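Local coordinates for protein Abbfa_003403 (Acinetobacter baumannii, PDB 4ZXH) that acts as a four-domain nonribosomal peptide synthetase, probably activating an amino acid, condensing it while carrier-bound on phosphopantetheine and releasing the product through its thioesterase domain, at residues 886-889 with 895-898; 923-928 with 939-944; 862-867 with 877-882; 945-950 with 958-963. One frame throughout, in Å; residues are numbered along the deposited sequence.

Contact 1 of 4, residues 886-889 with 895-898; sequences VLKQ and DAVV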
loop_
_atom_site.group_PDB
_atom_site.type_symbol
_atom_site.label_atom_id
_atom_site.label_comp_id
_atom_site.label_asym_id
_atom_site.label_seq_id
_atom_site.Cartn_x
_atom_site.Cartn_y
_atom_site.Cartn_z
ATOM N N VAL A 886 0.855 -10.313 1.882
ATOM C CA VAL A 886 0.020 -9.760 2.946
ATOM C C VAL A 886 -1.251 -10.615 3.113
ATOM O O VAL A 886 -1.660 -10.918 4.237
ATOM C CB VAL A 886 -0.364 -8.277 2.694
ATOM C CG1 VAL A 886 -1.394 -7.834 3.694
ATOM C CG2 VAL A 886 0.848 -7.376 2.807
ATOM N N LEU A 887 -1.857 -11.020 2.001
ATOM C CA LEU A 887 -3.026 -11.887 2.057
ATOM C C LEU A 887 -2.724 -13.221 2.755
ATOM O O LEU A 887 -3.488 -13.671 3.596
ATOM C CB LEU A 887 -3.550 -12.137 0.650
ATOM C CG LEU A 887 -4.388 -11.023 0.032
ATOM C CD1 LEU A 887 -4.536 -11.230 -1.475
ATOM C CD2 LEU A 887 -5.743 -10.967 0.679
ATOM N N LYS A 888 -1.606 -13.853 2.420
ATOM C CA LYS A 888 -1.279 -15.149 3.012
ATOM C C LYS A 888 -1.078 -15.084 4.527
ATOM O O LYS A 888 -1.095 -16.103 5.212
ATOM C CB LYS A 888 -0.025 -15.730 2.367
ATOM C CG LYS A 888 -0.181 -16.141 0.911
ATOM C CD LYS A 888 1.143 -16.727 0.394
ATOM C CE LYS A 888 1.005 -17.443 -0.941
ATOM N NZ LYS A 888 1.337 -16.618 -2.136
ATOM N N GLN A 889 -0.896 -13.885 5.056
ATOM C CA GLN A 889 -0.599 -13.734 6.481
ATOM C C GLN A 889 -1.873 -13.634 7.321
ATOM O O GLN A 889 -1.816 -13.678 8.559
ATOM C CB GLN A 889 0.299 -12.512 6.717
ATOM C CG GLN A 889 1.778 -12.799 6.519
ATOM C CD GLN A 889 2.652 -11.551 6.580
ATOM O OE1 GLN A 889 2.168 -10.416 6.487
ATOM N NE2 GLN A 889 3.953 -11.763 6.746
ATOM N N ASP A 895 -3.694 -19.712 0.416
ATOM C CA ASP A 895 -2.986 -19.281 -0.782
ATOM C C ASP A 895 -3.684 -18.059 -1.381
ATOM O O ASP A 895 -4.837 -17.772 -1.061
ATOM C CB ASP A 895 -2.900 -20.413 -1.803
ATOM C CG ASP A 895 -1.697 -20.289 -2.732
ATOM O OD1 ASP A 895 -0.851 -19.384 -2.537
ATOM O OD2 ASP A 895 -1.599 -21.115 -3.671
ATOM N N ALA A 896 -2.971 -17.327 -2.232
ATOM C CA ALA A 896 -3.523 -16.122 -2.833
ATOM C C ALA A 896 -2.814 -15.844 -4.149
ATOM O O ALA A 896 -1.621 -16.085 -4.288
ATOM C CB ALA A 896 -3.397 -14.918 -1.875
ATOM N N VAL A 897 -3.563 -15.358 -5.122
ATOM C CA VAL A 897 -2.988 -14.942 -6.384
ATOM C C VAL A 897 -3.644 -13.620 -6.747
ATOM O O VAL A 897 -4.868 -13.475 -6.635
ATOM C CB VAL A 897 -3.215 -16.002 -7.492
ATOM C CG1 VAL A 897 -3.065 -15.391 -8.873
ATOM C CG2 VAL A 897 -2.274 -17.166 -7.321
ATOM N N VAL A 898 -2.839 -12.651 -7.155
ATOM C CA VAL A 898 -3.356 -11.341 -7.511
ATOM C C VAL A 898 -3.009 -11.056 -8.959
ATOM O O VAL A 898 -1.854 -11.209 -9.363
ATOM C CB VAL A 898 -2.782 -10.232 -6.598
ATOM C CG1 VAL A 898 -3.318 -8.877 -6.998
ATOM C CG2 VAL A 898 -3.110 -10.514 -5.145
#
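Leu887 drops from the last turns of helix 880-888 onto Ala896 and Val898 of strand 893-903, and this is where the contact is densest. Its CB sits 3.8 Å from Ala896 CB, and its CD1 branch carries on past that methyl to Val898 CG2, 4.0 Å away, the two side chains crossing at about a right angle. The small alanine probably lets the helix come in close, while Val898 closes the far end of the leucine. Ala912 of strand 907-916 and Leu928 of helix 921-931 also touch Leu887, making this a piece of the helix-on-sheet core of the adenylation domain's C-terminal part.

The other side is looser and polar. Lys888 reaches, almost fully extended, across the strand at Asp895 and Ala896 until its last torsion, chi4 96°, turns the amine, and it lies beside Asp895 with both side chains pointing the same way. NZ makes a salt bridge of 3.5 Å to Asp895 OD1. That same oxygen takes a weak hydrogen bond from Ala896 N at 3.0 Å, which helps fix the carboxylate. Weak, long ion pairs also run from Lys888 to Asp745 and from Asp895 to Lys722. With Asp895 buried and Lys888 only partly so, the nearby amines would probably help the carboxylate keep its negative charge, a charged pair beside an apolar core.

Contact 2 of 4, residues 923-928 with 939-944; sequences GLKKNL and SAFIRL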
loop_
_atom_site.group_PDB
_atom_site.type_symbol
_atom_site.label_atom_id
_atom_site.label_comp_id
_atom_site.label_asym_id
_atom_site.label_seq_id
_atom_site.Cartn_x
_atom_site.Cartn_y
_atom_site.Cartn_z
ATOM N N GLY A 923 -14.005 -8.806 5.243
ATOM C CA GLY A 923 -12.945 -8.903 6.222
ATOM C C GLY A 923 -11.574 -8.785 5.592
ATOM O O GLY A 923 -10.667 -8.214 6.203
ATOM N N LEU A 924 -11.422 -9.310 4.374
ATOM C CA LEU A 924 -10.149 -9.214 3.649
ATOM C C LEU A 924 -9.839 -7.772 3.258
ATOM O O LEU A 924 -8.766 -7.247 3.570
ATOM C CB LEU A 924 -10.161 -10.091 2.397
ATOM C CG LEU A 924 -10.199 -11.595 2.654
ATOM C CD1 LEU A 924 -10.127 -12.348 1.353
ATOM C CD2 LEU A 924 -9.072 -12.010 3.574
ATOM N N LYS A 925 -10.786 -7.151 2.563
ATOM C CA LYS A 925 -10.686 -5.755 2.171
ATOM C C LYS A 925 -10.224 -4.881 3.343
ATOM O O LYS A 925 -9.252 -4.134 3.209
ATOM C CB LYS A 925 -12.037 -5.275 1.641
ATOM C CG LYS A 925 -12.063 -3.879 1.028
ATOM C CD LYS A 925 -11.631 -3.892 -0.416
ATOM C CE LYS A 925 -11.821 -2.522 -1.043
ATOM N NZ LYS A 925 -13.259 -2.198 -1.250
ATOM N N LYS A 926 -10.907 -4.992 4.489
ATOM C CA LYS A 926 -10.567 -4.210 5.683
ATOM C C LYS A 926 -9.120 -4.428 6.088
ATOM O O LYS A 926 -8.390 -3.470 6.379
ATOM C CB LYS A 926 -11.461 -4.570 6.862
ATOM C CG LYS A 926 -12.948 -4.357 6.644
ATOM C CD LYS A 926 -13.319 -2.900 6.510
ATOM C CE LYS A 926 -14.813 -2.738 6.679
ATOM N NZ LYS A 926 -15.234 -3.199 8.034
ATOM N N ASN A 927 -8.708 -5.692 6.106
ATOM C CA ASN A 927 -7.360 -6.044 6.537
ATOM C C ASN A 927 -6.277 -5.474 5.621
ATOM O O ASN A 927 -5.326 -4.837 6.091
ATOM C CB ASN A 927 -7.217 -7.562 6.623
ATOM C CG ASN A 927 -5.936 -7.997 7.316
ATOM O OD1 ASN A 927 -4.858 -8.006 6.716
ATOM N ND2 ASN A 927 -6.053 -8.381 8.581
ATOM N N LEU A 928 -6.411 -5.706 4.318
ATOM C CA LEU A 928 -5.410 -5.212 3.388
ATOM C C LEU A 928 -5.338 -3.678 3.412
ATOM O O LEU A 928 -4.261 -3.099 3.268
ATOM C CB LEU A 928 -5.687 -5.698 1.964
ATOM C CG LEU A 928 -5.758 -7.204 1.698
ATOM C CD1 LEU A 928 -5.701 -7.423 0.211
ATOM C CD2 LEU A 928 -4.655 -7.964 2.378
ATOM N N SER A 939 -9.438 -4.353 -6.103
ATOM C CA SER A 939 -10.810 -3.900 -6.305
ATOM C C SER A 939 -11.807 -5.065 -6.272
ATOM O O SER A 939 -13.007 -4.827 -6.244
ATOM C CB SER A 939 -10.944 -3.165 -7.634
ATOM O OG SER A 939 -9.851 -2.298 -7.846
ATOM N N ALA A 940 -11.313 -6.309 -6.281
ATOM C CA ALA A 940 -12.185 -7.490 -6.280
ATOM C C ALA A 940 -11.549 -8.704 -5.592
ATOM O O ALA A 940 -10.346 -8.932 -5.679
ATOM C CB ALA A 940 -12.591 -7.845 -7.695
ATOM N N PHE A 941 -12.384 -9.462 -4.892
ATOM C CA PHE A 941 -11.960 -10.637 -4.135
ATOM C C PHE A 941 -12.840 -11.799 -4.533
ATOM O O PHE A 941 -14.057 -11.690 -4.523
ATOM C CB PHE A 941 -12.057 -10.387 -2.630
ATOM C CG PHE A 941 -11.113 -9.326 -2.132
ATOM C CD1 PHE A 941 -9.915 -9.677 -1.517
ATOM C CD2 PHE A 941 -11.419 -7.973 -2.288
ATOM C CE1 PHE A 941 -9.033 -8.691 -1.057
ATOM C CE2 PHE A 941 -10.540 -6.980 -1.840
ATOM C CZ PHE A 941 -9.344 -7.339 -1.222
ATOM N N ILE A 942 -12.218 -12.902 -4.910
ATOM C CA ILE A 942 -12.938 -14.078 -5.353
ATOM C C ILE A 942 -12.426 -15.283 -4.570
ATOM O O ILE A 942 -11.214 -15.515 -4.515
ATOM C CB ILE A 942 -12.746 -14.304 -6.869
ATOM C CG1 ILE A 942 -13.275 -13.115 -7.656
ATOM C CG2 ILE A 942 -13.441 -15.569 -7.338
ATOM C CD1 ILE A 942 -12.912 -13.192 -9.116
ATOM N N ARG A 943 -13.328 -16.042 -3.953
ATOM C CA ARG A 943 -12.915 -17.284 -3.301
ATOM C C ARG A 943 -12.945 -18.444 -4.280
ATOM O O ARG A 943 -13.853 -18.566 -5.091
ATOM C CB ARG A 943 -13.792 -17.592 -2.097
ATOM C CG ARG A 943 -13.254 -18.675 -1.173
ATOM C CD ARG A 943 -14.155 -18.781 0.034
ATOM N NE ARG A 943 -13.824 -19.845 0.981
ATOM C CZ ARG A 943 -14.500 -20.038 2.117
ATOM N NH1 ARG A 943 -15.526 -19.245 2.422
ATOM N NH2 ARG A 943 -14.167 -21.018 2.949
ATOM N N LEU A 944 -11.914 -19.271 -4.226
ATOM C CA LEU A 944 -11.854 -20.474 -5.038
ATOM C C LEU A 944 -11.571 -21.644 -4.109
ATOM O O LEU A 944 -10.967 -21.473 -3.053
ATOM C CB LEU A 944 -10.767 -20.366 -6.118
ATOM C CG LEU A 944 -10.923 -19.285 -7.192
ATOM C CD1 LEU A 944 -9.714 -19.227 -8.126
ATOM C CD2 LEU A 944 -12.191 -19.473 -7.981
#
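Phe941 reaches out from strand 940-943 to helix 921-931, and three helix residues gather round its ring from different directions. Leu928 comes from the opposite direction to the phenylalanine and meets the ring at its edge, in plane, with CD1 3.8 Å from Phe941 CE1. Leu924 approaches obliquely: its CB lies 3.9 Å from the same CE1 atom, and its CD1 branch touches Phe941 CD1. Lys925 crosses the phenylalanine at about a right angle. Its backbone N stands over one face of the ring, and the bend at chi2 (84°) folds the aliphatic chain back so that CD comes to 3.6 Å from Phe941 CE2. The lysine thus contributes methylenes here, on the partly exposed flank, whereas the two leucines are buried.

The segment axes approach to 9.7 Å with their directions 131° apart, so a single large ring spans most of the gap. This is the packing of a beta-alpha-beta crossover: strand 907-916, helix 921-931, then strand 940-943 beside and parallel to the first. Phe941 also rests on Ala912 of strand 907-916, while Leu928 turns its other contacts to Val886 and Leu887 of helix 880-888, the second helix on this face of the sheet.

Contact 3 of 4, residues 862-867 with 877-882; sequences THHGRL and RIELGE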
loop_
_atom_site.group_PDB
_atom_site.type_symbol
_atom_site.label_atom_id
_atom_site.label_comp_id
_atom_site.label_asym_id
_atom_site.label_seq_id
_atom_site.Cartn_x
_atom_site.Cartn_y
_atom_site.Cartn_z
ATOM N N THR A 862 16.887 -10.478 -9.035
ATOM C CA THR A 862 15.576 -10.886 -8.560
ATOM C C THR A 862 14.616 -10.921 -9.739
ATOM O O THR A 862 14.808 -10.221 -10.746
ATOM C CB THR A 862 15.033 -9.971 -7.428
ATOM O OG1 THR A 862 14.843 -8.630 -7.899
ATOM C CG2 THR A 862 15.999 -9.956 -6.268
ATOM N N HIS A 863 13.594 -11.760 -9.595
ATOM C CA HIS A 863 12.710 -12.137 -10.683
ATOM C C HIS A 863 11.367 -11.455 -10.504
ATOM O O HIS A 863 10.877 -11.329 -9.384
ATOM C CB HIS A 863 12.554 -13.645 -10.697
ATOM C CG HIS A 863 11.974 -14.184 -11.957
ATOM N ND1 HIS A 863 10.626 -14.125 -12.239
ATOM C CD2 HIS A 863 12.552 -14.826 -12.999
ATOM C CE1 HIS A 863 10.404 -14.705 -13.407
ATOM N NE2 HIS A 863 11.556 -15.123 -13.896
ATOM N N HIS A 864 10.783 -10.992 -11.602
ATOM C CA HIS A 864 9.568 -10.185 -11.553
ATOM C C HIS A 864 8.721 -10.558 -12.756
ATOM O O HIS A 864 7.920 -9.757 -13.268
ATOM C CB HIS A 864 9.922 -8.704 -11.557
ATOM C CG HIS A 864 10.812 -8.296 -10.420
ATOM N ND1 HIS A 864 10.326 -7.731 -9.257
ATOM C CD2 HIS A 864 12.155 -8.394 -10.258
ATOM C CE1 HIS A 864 11.333 -7.481 -8.438
ATOM N NE2 HIS A 864 12.453 -7.874 -9.021
ATOM N N GLY A 865 8.856 -11.829 -13.121
ATOM C CA GLY A 865 9.024 -12.227 -14.502
ATOM C C GLY A 865 7.945 -12.101 -15.521
ATOM O O GLY A 865 6.790 -11.848 -15.197
ATOM N N ARG A 866 8.386 -12.255 -16.763
ATOM C CA ARG A 866 7.542 -12.311 -17.947
ATOM C C ARG A 866 7.132 -10.875 -18.374
ATOM O O ARG A 866 6.133 -10.331 -17.923
ATOM C CB ARG A 866 6.359 -13.242 -17.672
ATOM C CG ARG A 866 5.718 -13.985 -18.849
ATOM C CD ARG A 866 6.587 -14.444 -19.985
ATOM N NE ARG A 866 7.647 -15.370 -19.614
ATOM C CZ ARG A 866 8.563 -15.817 -20.475
ATOM N NH1 ARG A 866 8.533 -15.433 -21.756
ATOM N NH2 ARG A 866 9.511 -16.655 -20.053
ATOM N N LEU A 867 7.957 -10.284 -19.241
ATOM C CA LEU A 867 7.749 -8.966 -19.824
ATOM C C LEU A 867 6.367 -8.759 -20.438
ATOM O O LEU A 867 5.858 -7.640 -20.474
ATOM C CB LEU A 867 8.801 -8.732 -20.900
ATOM C CG LEU A 867 10.266 -8.814 -20.465
ATOM C CD1 LEU A 867 11.130 -9.041 -21.668
ATOM C CD2 LEU A 867 10.723 -7.559 -19.752
ATOM N N ARG A 877 3.613 0.858 -11.872
ATOM C CA ARG A 877 3.686 -0.594 -11.845
ATOM C C ARG A 877 3.534 -1.130 -10.418
ATOM O O ARG A 877 3.797 -0.424 -9.454
ATOM C CB ARG A 877 4.989 -1.074 -12.483
ATOM C CG ARG A 877 6.253 -0.609 -11.787
ATOM C CD ARG A 877 7.485 -1.174 -12.488
ATOM N NE ARG A 877 7.495 -2.639 -12.438
ATOM C CZ ARG A 877 7.971 -3.359 -11.425
ATOM N NH1 ARG A 877 8.497 -2.754 -10.362
ATOM N NH2 ARG A 877 7.921 -4.687 -11.480
ATOM N N ILE A 878 3.081 -2.378 -10.306
ATOM C CA ILE A 878 2.769 -3.005 -9.025
ATOM C C ILE A 878 3.632 -4.247 -8.834
ATOM O O ILE A 878 3.904 -4.966 -9.793
ATOM C CB ILE A 878 1.267 -3.428 -8.932
ATOM C CG1 ILE A 878 0.329 -2.254 -9.210
ATOM C CG2 ILE A 878 0.939 -4.003 -7.563
ATOM C CD1 ILE A 878 0.152 -1.349 -8.042
ATOM N N GLU A 879 4.065 -4.495 -7.603
ATOM C CA GLU A 879 4.683 -5.766 -7.249
ATOM C C GLU A 879 3.626 -6.729 -6.702
ATOM O O GLU A 879 3.411 -6.786 -5.485
ATOM C CB GLU A 879 5.787 -5.557 -6.213
ATOM C CG GLU A 879 7.123 -5.230 -6.813
ATOM C CD GLU A 879 7.629 -6.327 -7.730
ATOM O OE1 GLU A 879 7.607 -7.510 -7.321
ATOM O OE2 GLU A 879 8.047 -6.005 -8.862
ATOM N N LEU A 880 2.984 -7.491 -7.590
ATOM C CA LEU A 880 1.829 -8.319 -7.211
ATOM C C LEU A 880 2.104 -9.213 -5.999
ATOM O O LEU A 880 1.257 -9.361 -5.119
ATOM C CB LEU A 880 1.378 -9.171 -8.401
ATOM C CG LEU A 880 0.845 -8.345 -9.574
ATOM C CD1 LEU A 880 0.630 -9.192 -10.815
ATOM C CD2 LEU A 880 -0.437 -7.617 -9.172
ATOM N N GLY A 881 3.301 -9.776 -5.936
ATOM C CA GLY A 881 3.656 -10.673 -4.850
ATOM C C GLY A 881 3.639 -10.056 -3.462
ATOM O O GLY A 881 3.454 -10.767 -2.474
ATOM N N GLU A 882 3.828 -8.741 -3.361
ATOM C CA GLU A 882 3.758 -8.117 -2.049
ATOM C C GLU A 882 2.323 -8.163 -1.557
ATOM O O GLU A 882 2.066 -8.433 -0.372
ATOM C CB GLU A 882 4.270 -6.693 -2.087
ATOM C CG GLU A 882 5.726 -6.605 -2.487
ATOM C CD GLU A 882 6.216 -5.180 -2.571
ATOM O OE1 GLU A 882 5.421 -4.268 -2.262
ATOM O OE2 GLU A 882 7.390 -4.974 -2.947
#
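The backbones of His864, where strand 861-863 gives way to loop, and Glu879, just ahead of helix 880-888, stay 7.9 Å apart at their CA atoms, leaving the side chains to bridge the gap. The His864 ring points across, and the Glu879 chain, bent at chi2 (-60°), curls its carboxylate round to meet it. His864 ND1 donates to Glu879 OE2 at 2.9 Å, with a second, weak bond to OE1 at 3.3 Å. Ring and carboxylate planes stand nearly perpendicular, 87° apart, and OE2 is approached from 38° above the carboxylate plane.

The residues from Gly865 to Leu867 and from Arg877 to Glu882 belong to the two ends of the A8 core motif of adenylation domains. In the ANL family the chain between such ends carries the hinge about which the C-terminal part rotates, so a bridge of this kind probably depends on the domain orientation caught in the crystal.

Arg877, itself poorly ordered, forms a salt bridge from NH2 to the same OE2 at 2.9 Å, coming in nearly along the C-O axis; one oxygen thus takes two donors. At the ring's other nitrogen, Thr862 OG1 lies 2.7 Å from His864 NE2 in a hydrogen bond, so both ring nitrogens are engaged, which probably fixes the ring's rotation. Arg856 bonds to that same hydroxyl, and Cys854 and Met809 pack against His864.

Contact 4 of 4, residues 945-950 with 958-963; sequences DEFPMT and KAFPEP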
loop_
_atom_site.group_PDB
_atom_site.type_symbol
_atom_site.label_atom_id
_atom_site.label_comp_id
_atom_site.label_asym_id
_atom_site.label_seq_id
_atom_site.Cartn_x
_atom_site.Cartn_y
_atom_site.Cartn_z
ATOM N N ASP A 945 -12.017 -22.828 -4.494
ATOM C CA ASP A 945 -11.731 -24.037 -3.744
ATOM C C ASP A 945 -10.301 -24.514 -4.007
ATOM O O ASP A 945 -9.549 -24.831 -3.088
ATOM C CB ASP A 945 -12.738 -25.115 -4.125
ATOM C CG ASP A 945 -12.535 -26.401 -3.371
ATOM O OD1 ASP A 945 -12.260 -26.296 -2.152
ATOM O OD2 ASP A 945 -12.664 -27.497 -4.008
ATOM N N GLU A 946 -9.928 -24.550 -5.276
ATOM C CA GLU A 946 -8.616 -25.032 -5.683
ATOM C C GLU A 946 -8.052 -24.187 -6.804
ATOM O O GLU A 946 -8.711 -23.977 -7.835
ATOM C CB GLU A 946 -8.690 -26.496 -6.131
ATOM C CG GLU A 946 -8.462 -27.473 -4.996
ATOM C CD GLU A 946 -8.750 -28.902 -5.391
ATOM O OE1 GLU A 946 -8.846 -29.173 -6.609
ATOM O OE2 GLU A 946 -8.902 -29.749 -4.480
ATOM N N PHE A 947 -6.831 -23.706 -6.610
ATOM C CA PHE A 947 -6.183 -22.935 -7.655
ATOM C C PHE A 947 -5.864 -23.854 -8.828
ATOM O O PHE A 947 -5.309 -24.930 -8.625
ATOM C CB PHE A 947 -4.919 -22.261 -7.122
ATOM C CG PHE A 947 -5.188 -21.033 -6.293
ATOM C CD1 PHE A 947 -6.481 -20.585 -6.094
ATOM C CD2 PHE A 947 -4.145 -20.322 -5.731
ATOM C CE1 PHE A 947 -6.733 -19.445 -5.342
ATOM C CE2 PHE A 947 -4.380 -19.179 -4.984
ATOM C CZ PHE A 947 -5.682 -18.739 -4.787
ATOM N N PRO A 948 -6.234 -23.445 -10.053
ATOM C CA PRO A 948 -5.974 -24.230 -11.272
ATOM C C PRO A 948 -4.484 -24.413 -11.499
ATOM O O PRO A 948 -3.745 -23.425 -11.423
ATOM C CB PRO A 948 -6.568 -23.367 -12.400
ATOM C CG PRO A 948 -7.425 -22.336 -11.737
ATOM C CD PRO A 948 -6.836 -22.132 -10.352
ATOM N N MET A 949 -4.049 -25.639 -11.772
ATOM C CA MET A 949 -2.633 -25.930 -12.009
ATOM C C MET A 949 -2.399 -26.251 -13.481
ATOM O O MET A 949 -3.338 -26.592 -14.216
ATOM C CB MET A 949 -2.143 -27.119 -11.149
ATOM C CG MET A 949 -2.288 -26.989 -9.641
ATOM S SD MET A 949 -1.057 -25.865 -8.974
ATOM C CE MET A 949 -1.793 -25.359 -7.414
ATOM N N THR A 950 -1.141 -26.157 -13.904
ATOM C CA THR A 950 -0.714 -26.704 -15.188
ATOM C C THR A 950 -0.362 -28.177 -15.002
ATOM O O THR A 950 -0.359 -28.674 -13.877
ATOM C CB THR A 950 0.490 -25.945 -15.752
ATOM O OG1 THR A 950 1.639 -26.156 -14.918
ATOM C CG2 THR A 950 0.193 -24.475 -15.818
ATOM N N LYS A 958 -3.547 -17.970 -16.540
ATOM C CA LYS A 958 -4.470 -17.723 -17.657
ATOM C C LYS A 958 -5.864 -18.350 -17.423
ATOM O O LYS A 958 -6.859 -17.937 -18.037
ATOM C CB LYS A 958 -3.868 -18.244 -18.974
ATOM N N ALA A 959 -5.940 -19.318 -16.509
ATOM C CA ALA A 959 -7.155 -20.110 -16.324
ATOM C C ALA A 959 -8.023 -19.706 -15.120
ATOM O O ALA A 959 -9.070 -20.328 -14.882
ATOM C CB ALA A 959 -6.793 -21.551 -16.205
ATOM N N PHE A 960 -7.589 -18.706 -14.350
ATOM C CA PHE A 960 -8.457 -18.147 -13.312
ATOM C C PHE A 960 -9.686 -17.484 -13.942
ATOM O O PHE A 960 -9.596 -16.878 -15.008
ATOM C CB PHE A 960 -7.694 -17.147 -12.446
ATOM C CG PHE A 960 -6.723 -17.790 -11.489
ATOM C CD1 PHE A 960 -5.713 -18.615 -11.949
ATOM C CD2 PHE A 960 -6.821 -17.566 -10.128
ATOM C CE1 PHE A 960 -4.832 -19.207 -11.069
ATOM C CE2 PHE A 960 -5.935 -18.156 -9.246
ATOM C CZ PHE A 960 -4.945 -18.974 -9.713
ATOM N N PRO A 961 -10.847 -17.609 -13.295
ATOM C CA PRO A 961 -12.047 -17.059 -13.945
ATOM C C PRO A 961 -11.962 -15.543 -14.001
ATOM O O PRO A 961 -11.356 -14.956 -13.122
ATOM C CB PRO A 961 -13.205 -17.514 -13.047
ATOM C CG PRO A 961 -12.609 -18.418 -12.032
ATOM C CD PRO A 961 -11.131 -18.145 -11.958
ATOM N N GLU A 962 -12.521 -14.924 -15.034
ATOM C CA GLU A 962 -12.476 -13.472 -15.138
ATOM C C GLU A 962 -13.352 -12.891 -14.043
ATOM O O GLU A 962 -14.378 -13.473 -13.686
ATOM C CB GLU A 962 -12.924 -12.991 -16.521
ATOM C CG GLU A 962 -12.147 -13.611 -17.681
ATOM C CD GLU A 962 -10.633 -13.337 -17.635
ATOM O OE1 GLU A 962 -10.226 -12.181 -17.355
ATOM O OE2 GLU A 962 -9.848 -14.283 -17.902
ATOM N N PRO A 963 -12.908 -11.774 -13.457
ATOM C CA PRO A 963 -13.677 -11.077 -12.426
ATOM C C PRO A 963 -14.786 -10.233 -13.038
ATOM O O PRO A 963 -14.630 -9.745 -14.156
ATOM C CB PRO A 963 -12.631 -10.180 -11.758
ATOM C CG PRO A 963 -11.702 -9.867 -12.862
ATOM C CD PRO A 963 -11.603 -11.132 -13.686
#
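Similar first torsions, -78° for Phe947 and -74° for Phe960, put each CG anti to its own carbonyl carbon and swing the two side chains into one another. They meet as an edge-to-face pair, the edge of Phe960 directed at the face of Phe947, with centroids 5.3 Å apart and planes at 57°. The touching edge is the far end of the Phe960 ring: CZ comes to 4.0 Å from Phe947 CG, and CE2 hangs over the same face toward its rim.

Pro948 then uses the face of Phe960. Its CD methylene stands over that ring in a CH-pi contact, 3.9 Å from the centroid, and lies 3.6 Å from Phe960 CE1. Phe960 is therefore held by its edge and by a face at once, through two consecutive residues of the other segment. Farther out, where the contact nears the surface, Pro948 CB and Ala959 CB meet more loosely at 4.2 Å.

Between the segments runs the A10 core motif of adenylation domains, so this aromatic cluster closes the base of that loop. The cluster rests on the sheet: Phe947 packs on Asp895, Val897, Tyr913 and Thr915, and Tyr913 meets Phe960 edge-to-face while its hydroxyl bonds to Pro961 O. The loop thus covers the face of strands 893-903 and 907-916 that is turned away from helices 880-888 and 921-931.

Along the chain the order is contact 3, then 1, 2 and 4, each closing before the next opens. Contacts 1 and 2, with centres about 10 Å apart, pack helices 880-888 and 921-931 on one face of the three-stranded sheet and join through Leu928. Contact 4, about 14 Å from contact 1, lies on the other face, where Phe947 and Phe960 touch strand 893-903. Contact 3 stands about 15 Å from contact 1 and shares helix 880-888 with it; it joins the residues just before that helix to the loop that follows strand 861-863. Together they describe the small C-terminal part of the adenylation domain, which rotates in relatives of the ANL family, a sheet covered on both sides, and one polar link at its hinge.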